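Local coordinates for Oxidored_FMN domain-containing protein ([Pseudomonas] geniculata N1, PDB 6L6J) that acts as a 6-hydroxypseudooxynicotine amine oxidase and carries FMN, a [4Fe-4S] cluster and a bound ADP, at residues P112-Y115 with H116-H119; G195-E198 with N199-R202; S261-A264 with W265-S269; N365-A368 with G369-V373; G424-L427 with V428-R432. All coordinates share one frame; numbering follows the deposited sequence.

How the contacts relate
The five contacts follow one another along the chain, and none touches another. Contacts 1, 2 and 3 belong to the eight-stranded parallel barrel: contact 1 in the loop after strand 99-105, contact 2 at the start of helix 197-215, contact 3 on the short helix after strand 255-261. Contact 4 lies in the connection beyond helix 349-355, its centre about 24 Å from that of contact 3, with Ala368 beside a cluster cysteine. Contact 5, on helix 426-430 of the Rossmann-like domain, is centred about 52 Å from contact 2. Contacts 3, 4 and 5 thus lie at or near the FMN, cluster and ADP sites, while 1 and 2 are local turns of the barrel.

Contact 1 of 5, residues P112-Y115 with H116-H119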
# COMPACT_ATOMS: atom_id res chain seq x y z
N PRO A 112 11.42 -16.49 -9.68
CA PRO A 112 12.01 -17.21 -10.80
C PRO A 112 13.55 -17.17 -10.86
O PRO A 112 14.09 -17.83 -11.72
CB PRO A 112 11.40 -16.40 -11.96
CG PRO A 112 11.48 -14.98 -11.48
CD PRO A 112 11.17 -15.07 -10.00
N ALA A 113 14.21 -16.43 -9.96
CA ALA A 113 15.68 -16.41 -9.81
C ALA A 113 16.32 -15.91 -11.11
O ALA A 113 17.35 -16.50 -11.55
CB ALA A 113 16.16 -17.81 -9.48
N ILE A 114 15.74 -14.86 -11.70
CA ILE A 114 16.01 -14.47 -13.12
C ILE A 114 17.30 -13.64 -13.22
O ILE A 114 17.97 -13.71 -14.29
CB ILE A 114 14.79 -13.74 -13.74
CG1 ILE A 114 13.85 -14.71 -14.46
CG2 ILE A 114 15.18 -12.58 -14.65
CD1 ILE A 114 14.48 -15.44 -15.63
N TYR A 115 17.63 -12.85 -12.20
CA TYR A 115 18.73 -11.85 -12.27
C TYR A 115 20.01 -12.54 -12.76
O TYR A 115 20.65 -12.01 -13.68
CB TYR A 115 18.91 -11.14 -10.92
CG TYR A 115 17.89 -10.06 -10.62
CD1 TYR A 115 17.53 -9.10 -11.57
CD2 TYR A 115 17.29 -9.96 -9.37
CE1 TYR A 115 16.62 -8.10 -11.29
CE2 TYR A 115 16.38 -8.96 -9.09
CZ TYR A 115 16.04 -8.03 -10.05
OH TYR A 115 15.13 -7.05 -9.78
N HIS A 116 20.33 -13.71 -12.19
CA HIS A 116 21.52 -14.53 -12.55
C HIS A 116 21.09 -15.82 -13.22
O HIS A 116 21.82 -16.83 -13.07
CB HIS A 116 22.37 -14.82 -11.31
CG HIS A 116 23.10 -13.62 -10.82
ND1 HIS A 116 22.74 -12.97 -9.66
CD2 HIS A 116 24.13 -12.93 -11.34
CE1 HIS A 116 23.55 -11.95 -9.47
NE2 HIS A 116 24.39 -11.91 -10.48
N ARG A 117 19.96 -15.78 -13.93
CA ARG A 117 19.43 -16.89 -14.76
C ARG A 117 19.69 -18.19 -14.01
O ARG A 117 20.40 -19.05 -14.51
CB ARG A 117 20.07 -16.87 -16.15
CG ARG A 117 19.63 -15.72 -17.03
CD ARG A 117 20.41 -14.44 -16.78
NE ARG A 117 20.23 -13.52 -17.90
CZ ARG A 117 19.16 -12.76 -18.10
NH1 ARG A 117 18.17 -12.75 -17.23
NH2 ARG A 117 19.08 -11.99 -19.17
N GLU A 118 19.12 -18.30 -12.83
CA GLU A 118 19.42 -19.41 -11.89
C GLU A 118 18.16 -20.26 -11.73
O GLU A 118 17.08 -19.83 -12.22
CB GLU A 118 19.98 -18.78 -10.61
CG GLU A 118 20.37 -19.78 -9.55
CD GLU A 118 21.51 -20.72 -9.90
OE1 GLU A 118 21.23 -21.88 -10.33
OE2 GLU A 118 22.65 -20.30 -9.70
N HIS A 119 18.33 -21.47 -11.18
CA HIS A 119 17.24 -22.41 -10.84
C HIS A 119 16.73 -22.09 -9.43
O HIS A 119 17.48 -22.10 -8.47
CB HIS A 119 17.72 -23.86 -10.99
CG HIS A 119 18.17 -24.20 -12.36
ND1 HIS A 119 17.30 -24.73 -13.33
CD2 HIS A 119 19.40 -24.16 -12.93
CE1 HIS A 119 17.99 -24.97 -14.44
NE2 HIS A 119 19.29 -24.62 -14.23
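The carbonyl oxygen of Ile114 is gripped twice by Arg117, once through the backbone and once through the side chain. Arg117 N donates to Ile114 O at 2.9 Å, standing well above the carbonyl plane, while Arg117 NH1 reaches Ile114 O from the opposite face at 3.1 Å. The oxygen lies at the edge of the guanidinium, close to its plane, as expected for a directed N-H bond. A bend at the second torsion (chi2 84°) folds the arginine chain back over the turn, and it crosses Ile114 at a slant, with CG2 of Ile114 4.0 Å from Arg117 NH1. One step further out, Glu118 N donates to Ala113 O at 2.8 Å, and the methyl CB of Ala113 packs against CB of Glu118 at 4.1 Å. Outside the turn, Asp68 accepts from the amides of Ile114 and Tyr115, and the hydroxyl of Tyr115 bonds to Leu72 O, which ties the turn to the loop that holds Asp68 and Leu72. Chain directions on the two sides differ by 157°, so the chain doubles back here. The arrangement is a type I beta turn from Ile114 to Arg117, set in the loop that follows the third strand of the TIM barrel.

Contact 2 of 5, residues G195-E198 with N199-R202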
# COMPACT_ATOMS: atom_id res chain seq x y z
N GLY A 195 7.40 -35.43 5.68
CA GLY A 195 6.51 -36.35 6.41
C GLY A 195 5.87 -35.66 7.60
O GLY A 195 5.07 -34.72 7.35
N ILE A 196 6.21 -36.08 8.83
CA ILE A 196 5.54 -35.61 10.09
C ILE A 196 6.22 -34.30 10.52
O ILE A 196 7.35 -34.04 10.09
CB ILE A 196 5.47 -36.72 11.18
CG1 ILE A 196 4.80 -36.24 12.49
CG2 ILE A 196 6.84 -37.33 11.45
CD1 ILE A 196 3.29 -35.90 12.43
N PHE A 197 5.49 -33.46 11.27
CA PHE A 197 5.83 -32.06 11.64
C PHE A 197 7.31 -31.91 12.02
O PHE A 197 7.93 -31.00 11.46
CB PHE A 197 4.93 -31.58 12.77
CG PHE A 197 5.21 -30.17 13.19
CD1 PHE A 197 6.17 -29.90 14.14
CD2 PHE A 197 4.50 -29.11 12.63
CE1 PHE A 197 6.41 -28.59 14.54
CE2 PHE A 197 4.75 -27.81 13.02
CZ PHE A 197 5.71 -27.55 13.96
N GLU A 198 7.83 -32.74 12.93
CA GLU A 198 9.27 -32.71 13.35
C GLU A 198 10.17 -32.56 12.11
O GLU A 198 11.10 -31.74 12.17
CB GLU A 198 9.66 -33.97 14.13
CG GLU A 198 10.89 -33.78 15.01
CD GLU A 198 11.60 -35.06 15.46
OE1 GLU A 198 11.00 -36.17 15.31
OE2 GLU A 198 12.77 -34.96 15.98
N ASN A 199 9.89 -33.31 11.03
CA ASN A 199 10.67 -33.29 9.76
C ASN A 199 10.43 -31.99 8.97
O ASN A 199 11.41 -31.45 8.40
CB ASN A 199 10.33 -34.49 8.87
CG ASN A 199 10.97 -35.78 9.35
OD1 ASN A 199 11.44 -35.85 10.49
ND2 ASN A 199 11.02 -36.77 8.48
N ARG A 200 9.18 -31.52 8.91
CA ARG A 200 8.80 -30.33 8.09
C ARG A 200 9.37 -29.05 8.73
O ARG A 200 9.71 -28.13 7.98
CB ARG A 200 7.28 -30.30 7.87
CG ARG A 200 6.85 -31.15 6.68
CD ARG A 200 5.43 -31.71 6.76
NE ARG A 200 4.55 -30.73 7.37
CZ ARG A 200 3.82 -30.92 8.46
NH1 ARG A 200 3.77 -32.09 9.07
NH2 ARG A 200 3.09 -29.93 8.92
N VAL A 201 9.51 -29.02 10.05
CA VAL A 201 10.00 -27.83 10.81
C VAL A 201 11.53 -27.84 10.89
O VAL A 201 12.09 -26.79 11.22
CB VAL A 201 9.34 -27.75 12.20
CG1 VAL A 201 10.11 -28.55 13.24
CG2 VAL A 201 9.18 -26.30 12.64
N ARG A 202 12.18 -28.97 10.60
CA ARG A 202 13.65 -29.19 10.77
C ARG A 202 14.45 -28.05 10.10
O ARG A 202 15.46 -27.59 10.70
CB ARG A 202 14.05 -30.54 10.17
CG ARG A 202 15.54 -30.87 10.30
CD ARG A 202 15.93 -32.27 9.86
NE ARG A 202 14.96 -33.27 10.29
CZ ARG A 202 14.77 -33.66 11.55
NH1 ARG A 202 15.52 -33.17 12.52
NH2 ARG A 202 13.83 -34.55 11.84
O HOH W 1 15.30 -35.45 15.17
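Phe197 and Val201 form the tightly packed side of this contact, one turn apart at the start of helix 197-215, which links the fourth and fifth strands of the TIM barrel. Ring atom CE1 of Phe197 is 3.8 Å from Val201 CB, which makes an off-centre CH-pi contact with the ring. Both side chains also meet Val245 of helix 241-249, so this flank packs against the neighbouring barrel helix. Arg200 bends at its third torsion (chi3 37°) and returns past the helix start, its guanidinium plane 82° from the Phe197 ring. NH1 of Arg200 makes a weak bond to Gly195 O at 3.4 Å, but the firmer partners of the arginine lie outside: Asp241, in a salt bridge to NH2, and Leu182 O, which accepts from NE. A leucine here would probably leave Asp241 without its mate and Leu182 O without this donor. The other flank is looser. Glu198 OE2 and Arg202 NH2 stay 4.3 Å apart, and a water donates to Glu198 OE2 at 2.7 Å and takes only a weak bond from Arg202 NH1. Arg202, whose NE is held by Asp192 O, donates from NH2 to OD1 of Asn199, whose ND2 bonds to Gly194 O; the NH2-OD1 distance is 3.0 Å.

Contact 3 of 5, residues S261-A264 with W265-S269; sequences SDWA and WDSGS. With FMN (flavin mononucleotide), chain B.
Two torsions bring Trp263 and Ser267 together: the indole CG stands anti to the backbone N (chi1 -160°), and the serine OG turns beside its own N (chi1 -55°), which places OG at the edge of the ring, 2.9 Å from Trp263 NE1. Both residues belong to the flavin pocket at the C-terminal mouth of the TIM barrel, where the short helix 263-266 follows the sixth strand. Ser267 OG shares a hydrogen bond with FMN O4' at 2.7 Å, and Asp266 OD2 accepts from FMN O3', also at 2.7 Å. The indole presents its edge to the benzenoid side of the flavin, with CZ2 of Trp263 3.5 Å from FMN C6. Asp266 has further partners, His173 NE2 on OD2 and Gln278 NE2 on OD1, so both carboxylate oxygens are accounted for. On the flank away from the flavin, Trp265 meets Asp262 with its ring edge: its CD1 lies 3.6 Å from CB of Asp262, with the carboxylate plane 52° from the ring. The polar end of Asp262 bonds elsewhere, through OD1 to the Tyr130 hydroxyl. The backbone holds the turn together, for Asp262 O accepts from both Trp265 N and Asp266 N, and Ser267 N closes on Trp263 O at 2.8 Å.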
# COMPACT_ATOMS: atom_id res chain seq x y z
N SER A 261 -0.29 -15.45 6.70
CA SER A 261 0.28 -15.81 5.37
C SER A 261 -0.66 -15.38 4.23
O SER A 261 -1.93 -15.44 4.36
CB SER A 261 0.62 -17.27 5.21
OG SER A 261 1.35 -17.48 3.99
N ASP A 262 0.03 -15.00 3.16
CA ASP A 262 -0.43 -14.33 1.91
C ASP A 262 -0.57 -12.82 2.15
O ASP A 262 -1.28 -12.42 3.08
CB ASP A 262 -1.65 -14.99 1.29
CG ASP A 262 -1.71 -14.74 -0.22
OD1 ASP A 262 -0.74 -15.09 -0.92
OD2 ASP A 262 -2.71 -14.14 -0.67
N TRP A 263 0.11 -12.06 1.30
CA TRP A 263 0.24 -10.58 1.36
C TRP A 263 -1.16 -9.94 1.36
O TRP A 263 -1.32 -8.93 2.06
CB TRP A 263 1.13 -10.13 0.20
CG TRP A 263 1.74 -8.77 0.36
CD1 TRP A 263 1.62 -7.92 1.42
CD2 TRP A 263 2.57 -8.09 -0.60
NE1 TRP A 263 2.30 -6.75 1.18
CE2 TRP A 263 2.88 -6.83 -0.06
CE3 TRP A 263 3.08 -8.43 -1.86
CZ2 TRP A 263 3.68 -5.91 -0.73
CZ3 TRP A 263 3.87 -7.52 -2.53
CH2 TRP A 263 4.16 -6.27 -1.98
N ALA A 264 -2.12 -10.51 0.64
CA ALA A 264 -3.47 -9.94 0.41
C ALA A 264 -4.26 -9.96 1.72
O ALA A 264 -5.21 -9.14 1.84
CB ALA A 264 -4.19 -10.72 -0.67
N TRP A 265 -3.88 -10.86 2.63
CA TRP A 265 -4.45 -11.01 4.00
C TRP A 265 -3.58 -10.29 5.06
O TRP A 265 -4.12 -9.90 6.12
CB TRP A 265 -4.61 -12.49 4.30
CG TRP A 265 -5.44 -13.23 3.30
CD1 TRP A 265 -5.00 -13.92 2.20
CD2 TRP A 265 -6.87 -13.37 3.31
NE1 TRP A 265 -6.06 -14.47 1.52
CE2 TRP A 265 -7.22 -14.15 2.19
CE3 TRP A 265 -7.88 -12.89 4.14
CZ2 TRP A 265 -8.54 -14.48 1.90
CZ3 TRP A 265 -9.19 -13.21 3.85
CH2 TRP A 265 -9.51 -14.01 2.75
N ASP A 266 -2.29 -10.10 4.79
CA ASP A 266 -1.33 -9.41 5.69
C ASP A 266 -1.47 -7.88 5.54
O ASP A 266 -1.68 -7.20 6.54
CB ASP A 266 0.11 -9.88 5.41
CG ASP A 266 1.13 -9.40 6.46
OD1 ASP A 266 0.73 -9.28 7.63
OD2 ASP A 266 2.30 -9.17 6.09
N SER A 267 -1.30 -7.36 4.34
CA SER A 267 -1.52 -5.93 4.02
C SER A 267 -2.96 -5.75 3.53
O SER A 267 -3.16 -5.34 2.36
CB SER A 267 -0.50 -5.46 3.00
OG SER A 267 0.82 -5.73 3.46
N GLY A 268 -3.93 -6.07 4.41
CA GLY A 268 -5.37 -5.98 4.14
C GLY A 268 -5.82 -4.57 3.81
O GLY A 268 -5.79 -3.73 4.67
N SER A 269 -6.32 -4.36 2.58
CA SER A 269 -6.92 -3.08 2.12
C SER A 269 -8.06 -2.66 3.05
O SER A 269 -8.74 -3.56 3.54
CB SER A 269 -7.42 -3.21 0.72
OG SER A 269 -8.48 -2.31 0.49
N1 FMN B . 6.53 -8.00 4.48
C2 FMN B . 7.69 -8.73 4.41
O2 FMN B . 7.84 -9.63 5.24
N3 FMN B . 8.68 -8.51 3.54
C4 FMN B . 8.59 -7.53 2.63
O4 FMN B . 9.50 -7.33 1.82
C4A FMN B . 7.36 -6.69 2.60
N5 FMN B . 7.21 -5.68 1.71
C5A FMN B . 6.10 -4.91 1.77
C6 FMN B . 5.97 -3.82 0.91
C7 FMN B . 4.85 -3.02 0.99
C7M FMN B . 4.70 -1.92 0.02
C8 FMN B . 3.82 -3.28 2.01
C8M FMN B . 2.57 -2.44 2.10
C9 FMN B . 3.93 -4.33 2.87
C9A FMN B . 5.04 -5.16 2.81
N10 FMN B . 5.20 -6.22 3.72
C10 FMN B . 6.34 -6.98 3.62
C1' FMN B . 4.18 -6.54 4.77
C2' FMN B . 4.36 -5.62 5.97
O2' FMN B . 5.60 -5.95 6.57
C3' FMN B . 3.27 -5.78 6.99
O3' FMN B . 3.35 -7.10 7.54
C4' FMN B . 1.86 -5.54 6.46
O4' FMN B . 1.84 -4.37 5.60
C5' FMN B . 0.86 -5.42 7.59
O5' FMN B . 1.21 -4.30 8.38
P FMN B . 0.54 -2.85 8.11
O1P FMN B . -0.94 -3.02 8.40
O2P FMN B . 1.26 -1.98 9.09
O3P FMN B . 0.84 -2.53 6.66
O HOH W 2 -6.09 -6.49 0.88

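Contact 4 of 5, residues N365-A368 with G369-V373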
# COMPACT_ATOMS: atom_id res chain seq x y z
N ASN A 365 0.95 10.48 1.85
CA ASN A 365 2.29 11.11 2.03
C ASN A 365 3.02 11.12 0.69
O ASN A 365 3.84 10.24 0.44
CB ASN A 365 3.04 10.38 3.15
CG ASN A 365 4.46 10.83 3.35
OD1 ASN A 365 4.82 11.97 3.01
ND2 ASN A 365 5.29 9.92 3.85
N PRO A 366 2.79 12.12 -0.20
CA PRO A 366 3.51 12.20 -1.48
C PRO A 366 5.05 12.06 -1.40
O PRO A 366 5.65 11.59 -2.39
CB PRO A 366 3.16 13.61 -1.99
CG PRO A 366 1.78 13.86 -1.39
CD PRO A 366 1.83 13.23 -0.02
N SER A 367 5.64 12.42 -0.24
CA SER A 367 7.09 12.37 0.05
C SER A 367 7.61 10.92 0.02
O SER A 367 8.81 10.73 -0.28
CB SER A 367 7.41 13.03 1.40
OG SER A 367 7.83 12.07 2.37
N ALA A 368 6.75 9.95 0.34
CA ALA A 368 7.12 8.51 0.37
C ALA A 368 7.67 8.13 -1.00
O ALA A 368 6.91 8.23 -1.96
CB ALA A 368 5.93 7.64 0.74
N GLY A 369 8.95 7.75 -1.06
CA GLY A 369 9.67 7.33 -2.28
C GLY A 369 10.17 8.50 -3.12
O GLY A 369 10.70 8.22 -4.21
N GLU A 370 9.98 9.73 -2.64
CA GLU A 370 10.47 10.98 -3.29
C GLU A 370 11.55 11.67 -2.43
O GLU A 370 11.97 12.79 -2.82
CB GLU A 370 9.34 12.00 -3.48
CG GLU A 370 8.21 11.54 -4.38
CD GLU A 370 8.63 11.07 -5.75
OE1 GLU A 370 9.35 11.82 -6.45
OE2 GLU A 370 8.23 9.93 -6.11
N GLU A 371 11.93 11.08 -1.29
CA GLU A 371 12.88 11.71 -0.31
C GLU A 371 14.18 12.12 -1.04
O GLU A 371 14.63 13.28 -0.86
CB GLU A 371 13.17 10.76 0.87
CG GLU A 371 11.95 10.40 1.71
CD GLU A 371 11.15 9.15 1.32
OE1 GLU A 371 11.36 8.59 0.23
OE2 GLU A 371 10.28 8.75 2.11
N HIS A 372 14.73 11.22 -1.87
CA HIS A 372 15.98 11.44 -2.65
C HIS A 372 15.64 12.00 -4.04
O HIS A 372 16.27 12.99 -4.38
CB HIS A 372 16.81 10.16 -2.79
CG HIS A 372 17.95 10.35 -3.73
ND1 HIS A 372 19.15 10.94 -3.33
CD2 HIS A 372 18.08 10.11 -5.06
CE1 HIS A 372 19.97 11.00 -4.37
NE2 HIS A 372 19.34 10.50 -5.45
N VAL A 373 14.73 11.38 -4.79
CA VAL A 373 14.45 11.69 -6.23
C VAL A 373 14.06 13.17 -6.37
O VAL A 373 14.50 13.84 -7.33
CB VAL A 373 13.35 10.79 -6.83
CG1 VAL A 373 12.75 11.40 -8.09
CG2 VAL A 373 13.85 9.38 -7.13
O HOH W 3 8.55 10.03 3.48
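Pro366 and Ser367 both meet Glu370 through their carbonyl oxygens, where two beta turns run in succession in the long connection between helix 349-355 and strand 390-394. Asn365 opens the first, a type I turn that Ala368 N closes on Asn365 O at 2.9 Å; a water links it to the second segment, taking a bond from Asn365 ND2 at 3.3 Å and donating to Glu371 OE2 at 2.6 Å. Pro366 comes next, its O beside CG of Glu370, while its ring rests on Thr657 and Arg661 of helix 653-666. At Ser367 the chain begins to reverse again: Ser367 O accepts from Glu370 N at 2.8 Å. Phi and psi of Ala368 (-57° and 116°) and the positive phi of Gly369 (81°), with psi near zero, fit a type II turn. Ala368 faces Cys362, a ligand of the [4Fe-4S] cluster, with the side chains about 4 Å apart. Both glutamates are paired with arginines, Glu370 OE2 with Arg359 and Glu371 OE2 with Arg48; the latter, on helix 38-51, ties this buried loop to the barrel. The carboxylate of Glu371 folds back under the second turn through its bent chain, and its OE1 takes a weak bond from Gly369 N at 2.9 Å.

Contact 5 of 5, residues G424-L427 with V428-R432; sequences GGRL and VRERR. With ADP (adenosine-5'-diphosphate), chain D; SO4 (sulfate ion), chain E.
Arg426 grips a single oxygen of Glu430 with two nitrogens, side-on, in a salt bridge: NE reaches OE2 at 2.9 Å and NH2 reaches the same OE2 at 3.2 Å. Both bonds lie in the guanidinium plane, and the NH2 bond uses the syn lone pair of the carboxylate, whose plane is turned 56° from the guanidinium. Arg426 takes the crowded position at its first torsion (chi1 63°), which carries the chain alongside the ADP diphosphate, with CG 3.2 Å from ADP O1A. The third arm of the guanidinium, NH1, has its own salt bridge to Asp646, and Glu430 OE1 bonds to the Tyr532 hydroxyl, so both oxygens of this buried carboxylate have partners. A methionine in place of Arg426 would probably leave Glu430 OE2 and Asp646 without their cationic mate. The backbone also serves the ligand: Arg426 N donates to ADP O1A at 2.8 Å, almost straight at 176°. Gly425 just before it has a positive phi, and a side chain there would collide with that same phosphate oxygen. The turn Gly424-Gly425-Arg426, after the second Rossmann strand, is thus a further wall of the ADP site, alongside what is probably the glycine-rich loop, which supplies Ala399 N.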
# COMPACT_ATOMS: atom_id res chain seq x y z
N GLY A 424 -13.51 18.15 -0.24
CA GLY A 424 -13.12 16.79 -0.66
C GLY A 424 -13.31 16.52 -2.15
O GLY A 424 -12.93 15.43 -2.60
N GLY A 425 -13.85 17.46 -2.91
CA GLY A 425 -14.13 17.24 -4.34
C GLY A 425 -14.70 15.85 -4.56
O GLY A 425 -15.71 15.52 -3.92
N ARG A 426 -14.03 15.04 -5.38
CA ARG A 426 -14.49 13.68 -5.79
C ARG A 426 -14.68 12.80 -4.55
O ARG A 426 -15.54 11.90 -4.60
CB ARG A 426 -13.50 13.04 -6.76
CG ARG A 426 -12.12 12.81 -6.17
CD ARG A 426 -11.13 12.39 -7.25
NE ARG A 426 -11.38 11.03 -7.68
CZ ARG A 426 -10.71 10.40 -8.63
NH1 ARG A 426 -9.74 11.02 -9.28
NH2 ARG A 426 -11.03 9.15 -8.92
N LEU A 427 -13.95 13.07 -3.48
CA LEU A 427 -14.01 12.24 -2.23
C LEU A 427 -15.25 12.54 -1.38
O LEU A 427 -15.59 11.66 -0.59
CB LEU A 427 -12.73 12.42 -1.41
CG LEU A 427 -11.51 11.70 -1.98
CD1 LEU A 427 -10.28 12.01 -1.13
CD2 LEU A 427 -11.77 10.20 -2.08
N VAL A 428 -15.90 13.70 -1.54
CA VAL A 428 -17.20 13.96 -0.84
C VAL A 428 -18.12 12.77 -1.10
O VAL A 428 -18.55 12.18 -0.13
CB VAL A 428 -17.88 15.28 -1.26
CG1 VAL A 428 -19.37 15.27 -0.97
CG2 VAL A 428 -17.23 16.49 -0.59
N ARG A 429 -18.37 12.43 -2.37
CA ARG A 429 -19.34 11.37 -2.78
C ARG A 429 -18.68 9.99 -2.79
O ARG A 429 -19.35 9.03 -2.42
CB ARG A 429 -19.93 11.67 -4.16
CG ARG A 429 -20.91 12.83 -4.16
CD ARG A 429 -21.39 13.15 -5.56
NE ARG A 429 -20.28 13.37 -6.48
CZ ARG A 429 -20.35 13.23 -7.81
NH1 ARG A 429 -21.49 12.85 -8.39
NH2 ARG A 429 -19.28 13.43 -8.55
N GLU A 430 -17.41 9.88 -3.17
CA GLU A 430 -16.68 8.57 -3.21
C GLU A 430 -16.61 7.96 -1.80
O GLU A 430 -16.82 6.73 -1.70
CB GLU A 430 -15.25 8.70 -3.76
CG GLU A 430 -15.17 8.71 -5.27
CD GLU A 430 -13.78 8.43 -5.84
OE1 GLU A 430 -13.15 7.46 -5.41
OE2 GLU A 430 -13.34 9.20 -6.70
N ARG A 431 -16.31 8.77 -0.78
CA ARG A 431 -16.11 8.27 0.63
C ARG A 431 -17.41 7.68 1.18
O ARG A 431 -17.31 6.89 2.12
CB ARG A 431 -15.61 9.36 1.59
CG ARG A 431 -16.67 10.37 2.01
CD ARG A 431 -16.08 11.55 2.75
NE ARG A 431 -15.48 11.14 4.02
CZ ARG A 431 -14.74 11.93 4.81
NH1 ARG A 431 -14.47 13.18 4.46
NH2 ARG A 431 -14.24 11.45 5.93
N ARG A 432 -18.56 8.05 0.59
CA ARG A 432 -19.92 7.56 0.98
C ARG A 432 -20.33 6.30 0.20
O ARG A 432 -21.39 5.75 0.52
CB ARG A 432 -20.95 8.66 0.75
CG ARG A 432 -20.93 9.76 1.81
CD ARG A 432 -21.51 11.02 1.26
NE ARG A 432 -21.76 12.02 2.28
CZ ARG A 432 -20.89 12.95 2.69
NH1 ARG A 432 -19.66 13.01 2.21
NH2 ARG A 432 -21.26 13.83 3.62
PB ADP D . -8.83 16.32 -7.96
O1B ADP D . -8.62 17.12 -6.69
O2B ADP D . -8.59 14.83 -7.78
O3B ADP D . -8.09 16.90 -9.13
PA ADP D . -11.72 16.67 -7.58
O1A ADP D . -11.56 15.93 -6.30
O2A ADP D . -12.80 16.27 -8.51
O3A ADP D . -10.36 16.50 -8.40
O5' ADP D . -11.75 18.25 -7.29
C5' ADP D . -12.52 19.18 -8.10
C4' ADP D . -13.30 20.10 -7.20
O4' ADP D . -13.26 21.44 -7.78
C3' ADP D . -14.79 19.77 -7.05
O3' ADP D . -15.31 20.10 -5.77
C2' ADP D . -15.41 20.66 -8.13
O2' ADP D . -16.80 20.87 -8.04
C1' ADP D . -14.58 21.92 -7.88
N9 ADP D . -14.69 22.94 -8.92
C8 ADP D . -14.79 22.76 -10.28
N7 ADP D . -14.90 23.88 -10.94
C5 ADP D . -14.90 24.87 -9.96
C6 ADP D . -14.99 26.28 -10.01
N6 ADP D . -15.08 26.98 -11.13
N1 ADP D . -14.94 26.96 -8.83
C2 ADP D . -14.82 26.26 -7.70
N3 ADP D . -14.73 24.94 -7.54
C4 ADP D . -14.77 24.29 -8.71
S SO4 E . -25.15 12.47 4.33
O1 SO4 E . -24.74 12.97 5.65
O2 SO4 E . -24.13 12.80 3.33
O3 SO4 E . -25.29 11.01 4.40
O4 SO4 E . -26.42 13.07 3.96